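Mandelate racemase/muconate lactonizing protein (Alicyclobacillus acidocaldarius LAA1, PDB 3QLD) is of unknown function but belongs to the enolase superfamily, with an N-terminal capping domain packed against a TIM-barrel-like domain. Local coordinates at residues L8-L13 / C60-W65; K29-V34 / Y300-G305; S46-L51 / R105-A110; P54-E59 / L245-R250. All blocks are in the same frame, centred on the assembly; numbering follows the deposited sequence. Where two conformers were deposited one is given.

Contact 1: L8-L13 / C60-W65. With SO4 (sulfate ion), chain E.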
loop_
_atom_site.group_PDB
_atom_site.type_symbol
_atom_site.label_atom_id
_atom_site.label_comp_id
_atom_site.label_asym_id
_atom_site.label_seq_id
_atom_site.Cartn_x
_atom_site.Cartn_y
_atom_site.Cartn_z
ATOM N N LEU A 8 -22.514 7.245 -0.884
ATOM C CA LEU A 8 -21.762 6.016 -1.122
ATOM C C LEU A 8 -22.692 4.886 -0.999
ATOM O O LEU A 8 -23.440 4.745 -0.019
ATOM C CB LEU A 8 -20.625 5.862 -0.099
ATOM C CG LEU A 8 -19.705 7.066 0.044
ATOM C CD1 LEU A 8 -18.701 6.874 1.215
ATOM C CD2 LEU A 8 -18.963 7.082 -1.251
ATOM N N HIS A 9 -22.604 3.997 -1.972
ATOM C CA HIS A 9 -23.440 2.859 -1.983
ATOM C C HIS A 9 -22.558 1.625 -1.921
ATOM O O HIS A 9 -21.768 1.401 -2.820
ATOM C CB HIS A 9 -24.144 2.774 -3.347
ATOM C CG HIS A 9 -24.945 3.989 -3.686
ATOM N ND1 HIS A 9 -26.256 4.140 -3.263
ATOM C CD2 HIS A 9 -24.633 5.111 -4.385
ATOM C CE1 HIS A 9 -26.725 5.302 -3.709
ATOM N NE2 HIS A 9 -25.752 5.923 -4.372
ATOM N N ARG A 10 -22.774 0.785 -0.926
ATOM C CA ARG A 10 -22.151 -0.543 -0.863
ATOM C C ARG A 10 -23.065 -1.616 -1.425
ATOM O O ARG A 10 -24.191 -1.823 -0.935
ATOM C CB ARG A 10 -21.727 -0.895 0.583
ATOM C CG ARG A 10 -20.639 -1.956 0.546
ATOM C CD ARG A 10 -20.281 -2.304 1.981
ATOM N NE ARG A 10 -19.430 -3.462 1.961
ATOM C CZ ARG A 10 -18.451 -3.641 2.831
ATOM N NH1 ARG A 10 -17.673 -4.717 2.728
ATOM N NH2 ARG A 10 -18.260 -2.713 3.752
ATOM N N LEU A 11 -22.597 -2.292 -2.469
ATOM C CA LEU A 11 -23.414 -3.173 -3.238
ATOM C C LEU A 11 -22.944 -4.613 -3.092
ATOM O O LEU A 11 -21.740 -4.889 -2.871
ATOM C CB LEU A 11 -23.363 -2.772 -4.715
ATOM C CG LEU A 11 -24.394 -1.785 -5.267
ATOM C CD1 LEU A 11 -24.519 -0.530 -4.486
ATOM C CD2 LEU A 11 -24.129 -1.491 -6.736
ATOM N N SER A 12 -23.894 -5.536 -3.218
ATOM C CA SER A 12 -23.558 -6.942 -3.336
ATOM C C SER A 12 -24.357 -7.491 -4.523
ATOM O O SER A 12 -25.576 -7.541 -4.431
ATOM C CB SER A 12 -23.943 -7.686 -2.086
ATOM O OG SER A 12 -23.552 -9.055 -2.239
ATOM N N LEU A 13 -23.678 -7.867 -5.621
ATOM C CA LEU A 13 -24.369 -8.323 -6.856
ATOM C C LEU A 13 -24.233 -9.847 -7.060
ATOM O O LEU A 13 -23.125 -10.373 -7.147
ATOM C CB LEU A 13 -23.815 -7.620 -8.113
ATOM C CG LEU A 13 -24.177 -6.185 -8.497
ATOM C CD1 LEU A 13 -23.480 -5.231 -7.548
ATOM C CD2 LEU A 13 -23.714 -5.923 -9.915
ATOM N N CYS A 60 -9.263 -3.387 0.053
ATOM C CA CYS A 60 -10.367 -4.259 -0.140
ATOM C C CYS A 60 -11.620 -3.433 0.164
ATOM O O CYS A 60 -11.531 -2.252 0.610
ATOM C CB CYS A 60 -10.230 -5.534 0.736
ATOM S SG CYS A 60 -10.345 -5.143 2.597
ATOM N N THR A 61 -12.788 -4.044 -0.015
ATOM C CA THR A 61 -14.069 -3.324 0.101
ATOM C C THR A 61 -14.217 -2.684 1.463
ATOM O O THR A 61 -14.588 -1.528 1.574
ATOM C CB THR A 61 -15.269 -4.213 -0.113
ATOM O OG1 THR A 61 -15.008 -5.035 -1.228
ATOM C CG2 THR A 61 -16.518 -3.312 -0.478
ATOM N N ASP A 62 -13.848 -3.443 2.494
ATOM C CA ASP A 62 -14.013 -2.994 3.863
ATOM C C ASP A 62 -13.181 -1.765 4.167
ATOM O O ASP A 62 -13.653 -0.784 4.817
ATOM C CB ASP A 62 -13.604 -4.130 4.846
ATOM C CG ASP A 62 -14.708 -5.131 5.116
ATOM O OD1 ASP A 62 -15.905 -4.865 4.849
ATOM O OD2 ASP A 62 -14.355 -6.223 5.596
ATOM N N THR A 63 -11.942 -1.801 3.740
ATOM C CA THR A 63 -11.028 -0.740 4.058
ATOM C C THR A 63 -11.283 0.488 3.169
ATOM O O THR A 63 -11.185 1.612 3.664
ATOM C CB THR A 63 -9.546 -1.151 4.003
ATOM O OG1 THR A 63 -9.236 -1.662 2.708
ATOM C CG2 THR A 63 -9.256 -2.271 5.093
ATOM N N ALA A 64 -11.647 0.242 1.908
ATOM C CA ALA A 64 -11.988 1.358 1.017
ATOM C C ALA A 64 -13.248 2.120 1.558
ATOM O O ALA A 64 -13.348 3.336 1.501
ATOM C CB ALA A 64 -12.246 0.795 -0.479
ATOM N N TRP A 65 -14.201 1.385 2.093
ATOM C CA TRP A 65 -15.423 2.021 2.611
ATOM C C TRP A 65 -15.050 2.997 3.712
ATOM O O TRP A 65 -15.415 4.191 3.699
ATOM C CB TRP A 65 -16.359 0.912 3.122
ATOM C CG TRP A 65 -17.635 1.504 3.731
ATOM C CD1 TRP A 65 -17.902 1.777 5.083
ATOM C CD2 TRP A 65 -18.767 1.954 2.999
ATOM N NE1 TRP A 65 -19.167 2.368 5.194
ATOM C CE2 TRP A 65 -19.714 2.467 3.937
ATOM C CE3 TRP A 65 -19.093 1.949 1.617
ATOM C CZ2 TRP A 65 -20.974 2.959 3.540
ATOM C CZ3 TRP A 65 -20.344 2.427 1.236
ATOM C CH2 TRP A 65 -21.260 2.915 2.189
HETATM S S SO4 E . -19.302 3.107 8.907
HETATM O O1 SO4 E . -20.151 3.369 7.731
HETATM O O2 SO4 E . -17.988 2.571 8.546
HETATM O O3 SO4 E . -19.088 4.366 9.645
HETATM O O4 SO4 E . -20.011 2.116 9.736
#

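Contact 2: K29-V34 / Y300-G305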
loop_
_atom_site.group_PDB
_atom_site.type_symbol
_atom_site.label_atom_id
_atom_site.label_comp_id
_atom_site.label_asym_id
_atom_site.label_seq_id
_atom_site.Cartn_x
_atom_site.Cartn_y
_atom_site.Cartn_z
ATOM N N LYS A 29 -20.513 -10.421 -6.010
ATOM C CA LYS A 29 -19.528 -9.348 -6.191
ATOM C C LYS A 29 -19.871 -8.152 -5.328
ATOM O O LYS A 29 -20.940 -7.542 -5.499
ATOM C CB LYS A 29 -19.440 -8.891 -7.671
ATOM C CG LYS A 29 -18.436 -7.711 -7.977
ATOM C CD LYS A 29 -16.967 -8.194 -7.844
ATOM C CE LYS A 29 -15.924 -7.127 -8.258
ATOM N NZ LYS A 29 -16.283 -5.775 -7.743
ATOM N N GLN A 30 -18.986 -7.830 -4.397
ATOM C CA GLN A 30 -19.134 -6.614 -3.616
ATOM C C GLN A 30 -18.525 -5.457 -4.377
ATOM O O GLN A 30 -17.463 -5.557 -5.022
ATOM C CB GLN A 30 -18.474 -6.690 -2.245
ATOM C CG GLN A 30 -19.051 -7.808 -1.340
ATOM C CD GLN A 30 -18.389 -7.769 0.045
ATOM O OE1 GLN A 30 -18.361 -6.730 0.723
ATOM N NE2 GLN A 30 -17.821 -8.889 0.441
ATOM N N ALA A 31 -19.202 -4.337 -4.315
ATOM C CA ALA A 31 -18.751 -3.174 -5.036
ATOM C C ALA A 31 -19.121 -1.931 -4.270
ATOM O O ALA A 31 -20.088 -1.964 -3.490
ATOM C CB ALA A 31 -19.410 -3.185 -6.458
ATOM N N ILE A 32 -18.404 -0.821 -4.475
ATOM C CA ILE A 32 -18.799 0.486 -3.849
ATOM C C ILE A 32 -19.028 1.492 -4.980
ATOM O O ILE A 32 -18.090 1.688 -5.842
ATOM C CB ILE A 32 -17.699 1.045 -2.925
ATOM C CG1 ILE A 32 -17.539 0.193 -1.651
ATOM C CG2 ILE A 32 -18.059 2.470 -2.441
ATOM C CD1 ILE A 32 -16.285 0.690 -0.805
ATOM N N LEU A 33 -20.238 2.056 -5.070
ATOM C CA LEU A 33 -20.429 3.201 -6.009
ATOM C C LEU A 33 -20.455 4.532 -5.343
ATOM O O LEU A 33 -21.033 4.689 -4.244
ATOM C CB LEU A 33 -21.695 2.996 -6.845
ATOM C CG LEU A 33 -21.819 1.666 -7.610
ATOM C CD1 LEU A 33 -23.170 1.660 -8.396
ATOM C CD2 LEU A 33 -20.692 1.568 -8.611
ATOM N N VAL A 34 -19.827 5.514 -5.991
ATOM C CA VAL A 34 -19.777 6.867 -5.492
ATOM C C VAL A 34 -20.746 7.672 -6.335
ATOM O O VAL A 34 -20.726 7.586 -7.574
ATOM C CB VAL A 34 -18.386 7.430 -5.628
ATOM C CG1 VAL A 34 -18.337 8.857 -5.195
ATOM C CG2 VAL A 34 -17.387 6.581 -4.742
ATOM N N TYR A 300 -13.915 -7.388 -12.676
ATOM C CA TYR A 300 -15.292 -7.914 -12.486
ATOM C C TYR A 300 -16.256 -6.749 -12.139
ATOM O O TYR A 300 -17.238 -6.864 -11.367
ATOM C CB TYR A 300 -15.305 -9.092 -11.487
ATOM C CG TYR A 300 -14.778 -10.393 -12.100
ATOM C CD1 TYR A 300 -15.628 -11.490 -12.300
ATOM C CD2 TYR A 300 -13.432 -10.514 -12.528
ATOM C CE1 TYR A 300 -15.153 -12.690 -12.876
ATOM C CE2 TYR A 300 -12.944 -11.706 -13.116
ATOM C CZ TYR A 300 -13.818 -12.788 -13.285
ATOM O OH TYR A 300 -13.354 -13.961 -13.822
ATOM N N GLU A 301 -15.971 -5.626 -12.792
ATOM C CA GLU A 301 -16.619 -4.332 -12.496
ATOM C C GLU A 301 -18.144 -4.420 -12.666
ATOM O O GLU A 301 -18.612 -5.093 -13.564
ATOM C CB GLU A 301 -16.156 -3.204 -13.446
ATOM C CG GLU A 301 -14.735 -2.673 -13.308
ATOM C CD GLU A 301 -13.651 -3.613 -13.855
ATOM O OE1 GLU A 301 -13.936 -4.726 -14.361
ATOM O OE2 GLU A 301 -12.467 -3.224 -13.729
ATOM N N THR A 302 -18.909 -3.717 -11.826
ATOM C CA THR A 302 -20.283 -3.373 -12.257
ATOM C C THR A 302 -20.290 -2.482 -13.500
ATOM O O THR A 302 -19.244 -2.025 -14.057
ATOM C CB THR A 302 -21.107 -2.609 -11.210
ATOM O OG1 THR A 302 -20.757 -1.226 -11.326
ATOM C CG2 THR A 302 -20.856 -3.129 -9.717
ATOM N N GLY A 303 -21.491 -2.203 -13.950
ATOM C CA GLY A 303 -21.636 -1.399 -15.191
ATOM C C GLY A 303 -20.954 -0.075 -15.172
ATOM O O GLY A 303 -20.459 0.380 -16.201
ATOM N N VAL A 304 -20.900 0.557 -14.002
ATOM C CA VAL A 304 -20.272 1.869 -13.845
ATOM C C VAL A 304 -18.770 1.849 -14.115
ATOM O O VAL A 304 -18.269 2.583 -14.965
ATOM C CB VAL A 304 -20.651 2.513 -12.448
ATOM C CG1 VAL A 304 -19.846 3.811 -12.185
ATOM C CG2 VAL A 304 -22.194 2.836 -12.473
ATOM N N GLY A 305 -18.040 1.088 -13.319
ATOM C CA GLY A 305 -16.640 0.756 -13.604
ATOM C C GLY A 305 -16.335 0.212 -15.008
ATOM O O GLY A 305 -15.313 0.555 -15.598
#

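Contact 3: S46-L51 / R105-A110. With SO4 (sulfate ion), chain C; SO4 (sulfate ion), chain D.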
loop_
_atom_site.group_PDB
_atom_site.type_symbol
_atom_site.label_atom_id
_atom_site.label_comp_id
_atom_site.label_asym_id
_atom_site.label_seq_id
_atom_site.Cartn_x
_atom_site.Cartn_y
_atom_site.Cartn_z
ATOM N N SER A 46 -19.171 6.748 -10.000
ATOM C CA SER A 46 -17.946 5.970 -10.280
ATOM C C SER A 46 -17.968 4.742 -9.436
ATOM O O SER A 46 -18.825 4.622 -8.554
ATOM C CB SER A 46 -16.711 6.749 -9.884
ATOM O OG SER A 46 -16.699 6.926 -8.484
ATOM N N GLU A 47 -17.012 3.834 -9.696
ATOM C CA GLU A 47 -16.989 2.579 -8.932
ATOM C C GLU A 47 -15.651 2.473 -8.273
ATOM O O GLU A 47 -14.627 2.709 -8.930
ATOM C CB GLU A 47 -17.199 1.360 -9.820
ATOM C CG GLU A 47 -17.094 0.041 -9.077
ATOM C CD GLU A 47 -17.529 -1.137 -9.957
ATOM O OE1 GLU A 47 -18.166 -0.899 -10.995
ATOM O OE2 GLU A 47 -17.249 -2.306 -9.640
ATOM N N CYS A 48 -15.632 2.206 -6.964
ATOM C CA CYS A 48 -14.328 1.828 -6.324
ATOM C C CYS A 48 -14.041 0.333 -6.627
ATOM O O CYS A 48 -14.877 -0.498 -6.302
ATOM C CB CYS A 48 -14.407 2.143 -4.822
ATOM S SG CYS A 48 -12.824 1.649 -4.006
ATOM N N VAL A 49 -12.936 0.009 -7.325
ATOM C CA VAL A 49 -12.741 -1.326 -7.819
ATOM C C VAL A 49 -12.065 -2.267 -6.826
ATOM O O VAL A 49 -11.725 -3.405 -7.190
ATOM C CB VAL A 49 -11.865 -1.356 -9.149
ATOM C CG1 VAL A 49 -12.619 -0.630 -10.330
ATOM C CG2 VAL A 49 -10.534 -0.728 -8.956
ATOM N N ALA A 50 -11.819 -1.790 -5.614
ATOM C CA ALA A 50 -11.254 -2.695 -4.567
ATOM C C ALA A 50 -12.054 -4.007 -4.447
ATOM O O ALA A 50 -13.312 -3.972 -4.305
ATOM C CB ALA A 50 -11.186 -1.975 -3.193
ATOM N N LEU A 51 -11.393 -5.158 -4.451
ATOM C CA LEU A 51 -12.051 -6.443 -4.302
ATOM C C LEU A 51 -12.378 -6.799 -2.825
ATOM O O LEU A 51 -11.907 -6.141 -1.886
ATOM C CB LEU A 51 -11.129 -7.534 -4.852
ATOM C CG LEU A 51 -10.716 -7.207 -6.285
ATOM C CD1 LEU A 51 -9.754 -8.252 -6.777
ATOM C CD2 LEU A 51 -12.015 -7.100 -7.171
ATOM N N ARG A 105 -5.005 4.119 -3.653
ATOM C CA ARG A 105 -5.289 4.674 -4.979
ATOM C C ARG A 105 -6.655 4.306 -5.545
ATOM O O ARG A 105 -7.213 5.107 -6.305
ATOM C CB ARG A 105 -4.188 4.323 -5.957
ATOM C CG ARG A 105 -2.975 5.189 -5.665
ATOM C CD ARG A 105 -1.853 4.869 -6.700
ATOM N NE ARG A 105 -0.645 5.685 -6.456
ATOM C CZ ARG A 105 -0.253 6.715 -7.217
ATOM N NH1 ARG A 105 -0.913 7.056 -8.343
ATOM N NH2 ARG A 105 0.845 7.389 -6.874
HETATM N N MSE A 106 -7.198 3.133 -5.192
HETATM C CA MSE A 106 -8.534 2.792 -5.688
HETATM C C MSE A 106 -9.641 3.652 -5.050
HETATM O O MSE A 106 -10.646 3.995 -5.725
HETATM C CB MSE A 106 -8.824 1.291 -5.529
HETATM C CG MSE A 106 -7.899 0.409 -6.388
HETATM SE SE MSE A 106 -8.068 -1.416 -5.757
HETATM C CE MSE A 106 -6.906 -2.311 -7.024
ATOM N N SER A 107 -9.460 3.995 -3.774
ATOM C CA SER A 107 -10.378 4.924 -3.055
ATOM C C SER A 107 -10.235 6.349 -3.605
ATOM O O SER A 107 -11.256 7.017 -3.924
ATOM C CB SER A 107 -10.113 4.888 -1.531
ATOM O OG SER A 107 -10.710 3.709 -1.098
ATOM N N VAL A 108 -8.993 6.775 -3.803
ATOM C CA VAL A 108 -8.724 8.084 -4.368
ATOM C C VAL A 108 -9.361 8.175 -5.757
ATOM O O VAL A 108 -10.022 9.182 -6.094
ATOM C CB VAL A 108 -7.181 8.362 -4.421
ATOM C CG1 VAL A 108 -6.868 9.513 -5.378
ATOM C CG2 VAL A 108 -6.658 8.764 -3.010
ATOM N N ALA A 109 -9.160 7.138 -6.548
ATOM C CA ALA A 109 -9.661 7.085 -7.923
ATOM C C ALA A 109 -11.189 7.202 -7.952
ATOM O O ALA A 109 -11.783 7.765 -8.924
ATOM C CB ALA A 109 -9.302 5.767 -8.509
ATOM N N ALA A 110 -11.866 6.614 -6.952
ATOM C CA ALA A 110 -13.325 6.705 -6.984
ATOM C C ALA A 110 -13.803 8.177 -6.868
ATOM O O ALA A 110 -14.737 8.608 -7.561
ATOM C CB ALA A 110 -13.982 5.761 -5.958
HETATM S S SO4 C . 2.307 8.937 -9.188
HETATM O O1 SO4 C . 1.846 9.228 -7.832
HETATM O O2 SO4 C . 1.313 8.123 -9.877
HETATM O O3 SO4 C . 2.427 10.166 -9.968
HETATM O O4 SO4 C . 3.611 8.276 -9.072
HETATM S S SO4 D . 1.882 6.931 -2.806
HETATM O O1 SO4 D . 2.400 5.764 -2.082
HETATM O O2 SO4 D . 1.276 7.904 -1.904
HETATM O O3 SO4 D . 2.990 7.612 -3.464
HETATM O O4 SO4 D . 0.903 6.510 -3.814
HETATM O O HOH W 1 -11.358 2.502 -7.960
#

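Contact 4: P54-E59 / L245-R250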
loop_
_atom_site.group_PDB
_atom_site.type_symbol
_atom_site.label_atom_id
_atom_site.label_comp_id
_atom_site.label_asym_id
_atom_site.label_seq_id
_atom_site.Cartn_x
_atom_site.Cartn_y
_atom_site.Cartn_z
ATOM N N PRO A 54 -7.997 -8.521 0.210
ATOM C CA PRO A 54 -6.761 -7.903 -0.179
ATOM C C PRO A 54 -5.753 -8.875 -0.757
ATOM O O PRO A 54 -4.616 -8.918 -0.310
ATOM C CB PRO A 54 -6.266 -7.236 1.127
ATOM C CG PRO A 54 -6.604 -8.310 2.174
ATOM C CD PRO A 54 -8.018 -8.835 1.655
ATOM N N THR A 55 -6.185 -9.609 -1.773
ATOM C CA THR A 55 -5.359 -10.681 -2.388
ATOM C C THR A 55 -4.811 -10.293 -3.758
ATOM O O THR A 55 -3.859 -10.903 -4.268
ATOM C CB THR A 55 -6.129 -11.966 -2.571
ATOM O OG1 THR A 55 -7.284 -11.706 -3.347
ATOM C CG2 THR A 55 -6.496 -12.628 -1.221
ATOM N N TYR A 56 -5.365 -9.265 -4.362
ATOM C CA TYR A 56 -4.760 -8.697 -5.569
ATOM C C TYR A 56 -3.977 -7.414 -5.313
ATOM O O TYR A 56 -2.811 -7.289 -5.718
ATOM C CB TYR A 56 -5.876 -8.519 -6.597
ATOM C CG TYR A 56 -5.634 -7.547 -7.746
ATOM C CD1 TYR A 56 -4.720 -7.821 -8.789
ATOM C CD2 TYR A 56 -6.358 -6.387 -7.835
ATOM C CE1 TYR A 56 -4.521 -6.927 -9.874
ATOM C CE2 TYR A 56 -6.142 -5.466 -8.912
ATOM C CZ TYR A 56 -5.237 -5.763 -9.933
ATOM O OH TYR A 56 -5.098 -4.862 -10.994
ATOM N N THR A 57 -4.573 -6.448 -4.604
ATOM C CA THR A 57 -3.789 -5.395 -4.007
ATOM C C THR A 57 -4.155 -5.253 -2.511
ATOM O O THR A 57 -4.928 -6.033 -2.005
ATOM C CB THR A 57 -3.946 -4.021 -4.677
ATOM O OG1 THR A 57 -5.266 -3.537 -4.426
ATOM C CG2 THR A 57 -3.710 -4.104 -6.241
ATOM N N GLU A 58 -3.610 -4.224 -1.871
ATOM C CA GLU A 58 -3.718 -4.076 -0.399
ATOM C C GLU A 58 -5.082 -3.501 -0.008
ATOM O O GLU A 58 -5.470 -3.603 1.153
ATOM C CB GLU A 58 -2.580 -3.223 0.160
ATOM C CG GLU A 58 -2.653 -1.703 -0.202
ATOM C CD GLU A 58 -2.289 -1.378 -1.664
ATOM O OE1 GLU A 58 -1.722 -2.245 -2.403
ATOM O OE2 GLU A 58 -2.554 -0.220 -2.055
ATOM N N GLU A 59 -5.803 -2.930 -0.981
ATOM C CA GLU A 59 -7.167 -2.366 -0.716
ATOM C C GLU A 59 -8.252 -3.445 -0.808
ATOM O O GLU A 59 -8.176 -4.365 -1.618
ATOM C CB GLU A 59 -7.425 -1.137 -1.675
ATOM C CG GLU A 59 -6.415 0.054 -1.435
ATOM C CD GLU A 59 -6.755 1.190 -2.407
ATOM O OE1 GLU A 59 -7.690 1.937 -2.062
ATOM O OE2 GLU A 59 -6.191 1.231 -3.509
ATOM N N LEU A 245 2.963 -6.211 -16.765
ATOM C CA LEU A 245 2.725 -6.096 -15.342
ATOM C C LEU A 245 1.329 -5.504 -15.134
ATOM O O LEU A 245 0.899 -4.606 -15.877
ATOM C CB LEU A 245 3.787 -5.217 -14.657
ATOM C CG LEU A 245 5.212 -5.766 -14.812
ATOM C CD1 LEU A 245 6.191 -4.754 -14.091
ATOM C CD2 LEU A 245 5.374 -7.137 -14.247
ATOM N N ASP A 246 0.663 -5.993 -14.088
ATOM C CA ASP A 246 -0.657 -5.469 -13.673
ATOM C C ASP A 246 -0.363 -4.917 -12.248
ATOM O O ASP A 246 -0.012 -3.746 -12.144
ATOM C CB ASP A 246 -1.698 -6.601 -13.760
ATOM C CG ASP A 246 -3.040 -6.293 -13.120
ATOM O OD1 ASP A 246 -3.291 -5.173 -12.701
ATOM O OD2 ASP A 246 -3.846 -7.230 -13.040
ATOM N N GLU A 247 -0.451 -5.757 -11.233
ATOM C CA GLU A 247 -0.463 -5.274 -9.814
ATOM C C GLU A 247 0.914 -4.813 -9.352
ATOM O O GLU A 247 1.037 -3.980 -8.440
ATOM C CB GLU A 247 -1.176 -6.272 -8.848
ATOM C CG GLU A 247 -0.394 -7.540 -8.588
ATOM C CD GLU A 247 -0.767 -8.664 -9.581
ATOM O OE1 GLU A 247 -0.498 -9.814 -9.210
ATOM O OE2 GLU A 247 -1.345 -8.411 -10.695
ATOM N N SER A 248 1.951 -5.262 -10.066
ATOM C CA SER A 248 3.309 -4.774 -9.791
ATOM C C SER A 248 3.547 -3.337 -10.118
ATOM O O SER A 248 4.622 -2.837 -9.787
ATOM C CB SER A 248 4.359 -5.616 -10.530
ATOM O OG SER A 248 4.439 -6.912 -9.984
ATOM N N VAL A 249 2.623 -2.715 -10.857
ATOM C CA VAL A 249 2.708 -1.326 -11.178
ATOM C C VAL A 249 1.442 -0.557 -10.677
ATOM O O VAL A 249 0.398 -0.522 -11.339
ATOM C CB VAL A 249 2.860 -1.118 -12.665
ATOM C CG1 VAL A 249 2.698 0.384 -12.960
ATOM C CG2 VAL A 249 4.323 -1.638 -13.152
ATOM N N ARG A 250 1.599 0.102 -9.540
ATOM C CA ARG A 250 0.490 0.790 -8.859
ATOM C C ARG A 250 0.536 2.298 -9.007
ATOM O O ARG A 250 -0.348 2.970 -8.485
ATOM C CB ARG A 250 0.529 0.519 -7.334
ATOM C CG ARG A 250 0.829 -0.883 -6.853
ATOM C CD ARG A 250 -0.437 -1.757 -6.916
ATOM N NE ARG A 250 -0.528 -2.961 -6.047
ATOM C CZ ARG A 250 0.450 -3.773 -5.583
ATOM N NH1 ARG A 250 1.754 -3.568 -5.831
ATOM N NH2 ARG A 250 0.100 -4.845 -4.844
#

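Contact 1: L8-L13 / C60-W65
In the N-terminal capping domain, helix 61-80 lies along one face of the antiparallel sheet, its first turn running antiparallel to strand 3-15. Two long side chains bridge the gap. Trp65, with CG anti to its backbone N (chi1 178°), brings the benzo rim of its indole to the strand: CZ3 lies 3.7 Å from Leu8 CB and 3.6 Å from Arg10 N, while the edge also meets the carbonyl of Leu8. On the other side, Trp65 NE1 donates an almost straight bond to sulfate O1 at 2.9 Å. Arg10 suits its place because its chain, extended from CG to NE, carries the guanidinium across the gap to Asp62. Thr61 CG2 lies over one face of the guanidinium, 3.7 Å from Arg10 NH1, and Asp62 sits at its edge. Arg10 NH1 gives Asp62 OD1 a salt bridge of 2.8 Å and 164°, with OD1 in the guanidinium plane but met from above the carboxylate plane; the bond from NH2 is weak. Arg10 NH1 also meets Gln30, and Asp62 OD2 meets His71 of the second subunit. The arginine charge probably keeps Asp62 ionised, so one carboxylate ties the sheet to the dimer interface.

Contact 2: K29-V34 / Y300-G305
Van der Waals contact carries this buried joint, where strand 25-38 of the capping domain lies along the loop that enters helix 303-313 of the barrel domain. Alternate strand residues face the loop. Ala31, with only a methyl to offer, sets CB 3.6 Å from Thr302 CG2. Leu33 reaches out tip to tip, with its CD2 branch in apolar contact 4.0 Å from Val304 CB and 3.9 Å from Thr302 OG1. Lys29 uses its aliphatic part: the chain, bent at chi2 and chi4, crosses Tyr300 at about a right angle and lays CE 3.4 Å from Tyr300 O and 3.8 Å from Tyr300 CB.

The side-chain hydrogen bonds run within a segment or to Glu47. Folding back, Lys29 NZ donates to Gln30 O (3.0 Å) from above the carbonyl plane, which fixes the ammonium beside its own strand. Thr302 is the N-cap of the helix; its OG1, in the crowded position between backbone N and carbonyl carbon (chi1 83°), accepts from Val304 N at 3.2 Å. The same hydroxyl is hydrogen-bonded to Glu47, whose OE1 also bonds Gly305 N. Gly305, with no side chain, lies close against Glu301 CG.

Threonine thus serves twice, its methyl packing on the sheet while its hydroxyl caps the helix, and the start of that helix probably stabilises the negative charge of the buried Glu47.

Contact 3: S46-L51 / R105-A110
Ser46, Cys48 and Met106 define how the last part of strand 43-48 and the loop after it meet the first turns of helix 105-123, which runs nearly antiparallel to the strand (167°) with the axes 7.3 Å apart. Ser46 holds OG in the crowded position between backbone N and carbonyl carbon. From there Ser46 OG donates to Ala110 O at 2.7 Å, in the carbonyl plane and on a lone pair, so a buried hydroxyl is satisfied by helix backbone. Small side chains let the backbones approach closely: Cys48 CA is 5.0 Å from Ala110 CA, and Cys48 CB rests 3.8 Å from Ala110 CB. With SG anti to its backbone N, Cys48 turns its sulfur to the carbonyl of Met106. Met106, a selenomethionine, extends beyond CG along the loop. Val49 crosses it at about a right angle, CG2 lying 3.9 Å from Met106 CG, and SE ends 3.6 Å from Ala50 CA. A water accepts from Val49 N and donates to Met106 O (2.8 Å), joining loop and helix. Arg105 points elsewhere, its guanidinium edge held by two sulfate ions, probably from the crystallisation liquor; NH1 also bonds Leu274 O.

Around this core, strand 25-38 pairs with the edge of strand 43-48 through Val34 and Ile32, while helix 61-80 packs Ala64 against Cys48 and Ser107; Glu47 points away from helix 105-123, toward the barrel domain.

Contact 4: P54-E59 / L245-R250
Two loops from different domains meet here: 54-59 of the capping domain, before helix 61-80, and the segment after barrel strand 243-245, which folds into a type I beta turn from Asp246 to Val249. Tyr56 does most of the reaching. CB directs CG anti to the backbone N (chi1 160°), which sends the ring across to the turn. Tyr56 CD1 comes 3.9 Å from Glu247 CB, and Tyr56 CE1, farther out, 3.6 Å from the same atom. At the rim Tyr56 CE1 also lies 3.3 Å from Asp246 OD2, the carboxylate standing at the ring edge, its plane 52° from the ring's. Thr57 CG2 rests over one face, offset toward the rim. At the tip, Tyr56 OH donates to Asp246 OD1 in a short 2.5 Å bond, received on the syn lone pair. Tyrosine fits by combining a long flat reach with a terminal donor.

Salt bridges also tie Asp246 to Arg273 and Lys270; these cations would favour its ionised form and polarise the phenol. Arg250, whose firm partner is Glu226, faces Glu58 in a long ion pair governed by charge alone, since OE1 lies well out of the guanidinium plane. Tyr56 O is hydrogen-bonded to Arg102 of the second subunit. Beside the Tyr56 ring, Thr57 and Arg250 slide past each other in opposite directions, with Thr57 CG2 3.4 Å from Arg250 NE at the guanidinium edge.

Overall arrangement
Contacts 1 and 3 lie within the capping domain, whereas contacts 2 and 4 join it to the barrel domain, with centres about 17 Å apart. Contacts 1, 2 and 3 share one antiparallel sheet, with centres 9 to 10 Å apart: Leu11 N lies 2.7 Å from Ala31 O, and Cys48 N 2.8 Å from Ile32 O. Contact 3 links to contact 4, where Glu59 OE2 is 2.7 Å from Met106 N. Segments 300-305 and 245-250 both follow the C-terminal ends of barrel strands, the side that holds the active site in enolase superfamily proteins, so the capping domain probably borders that site here. Contacts 1 and 4 also touch the second subunit.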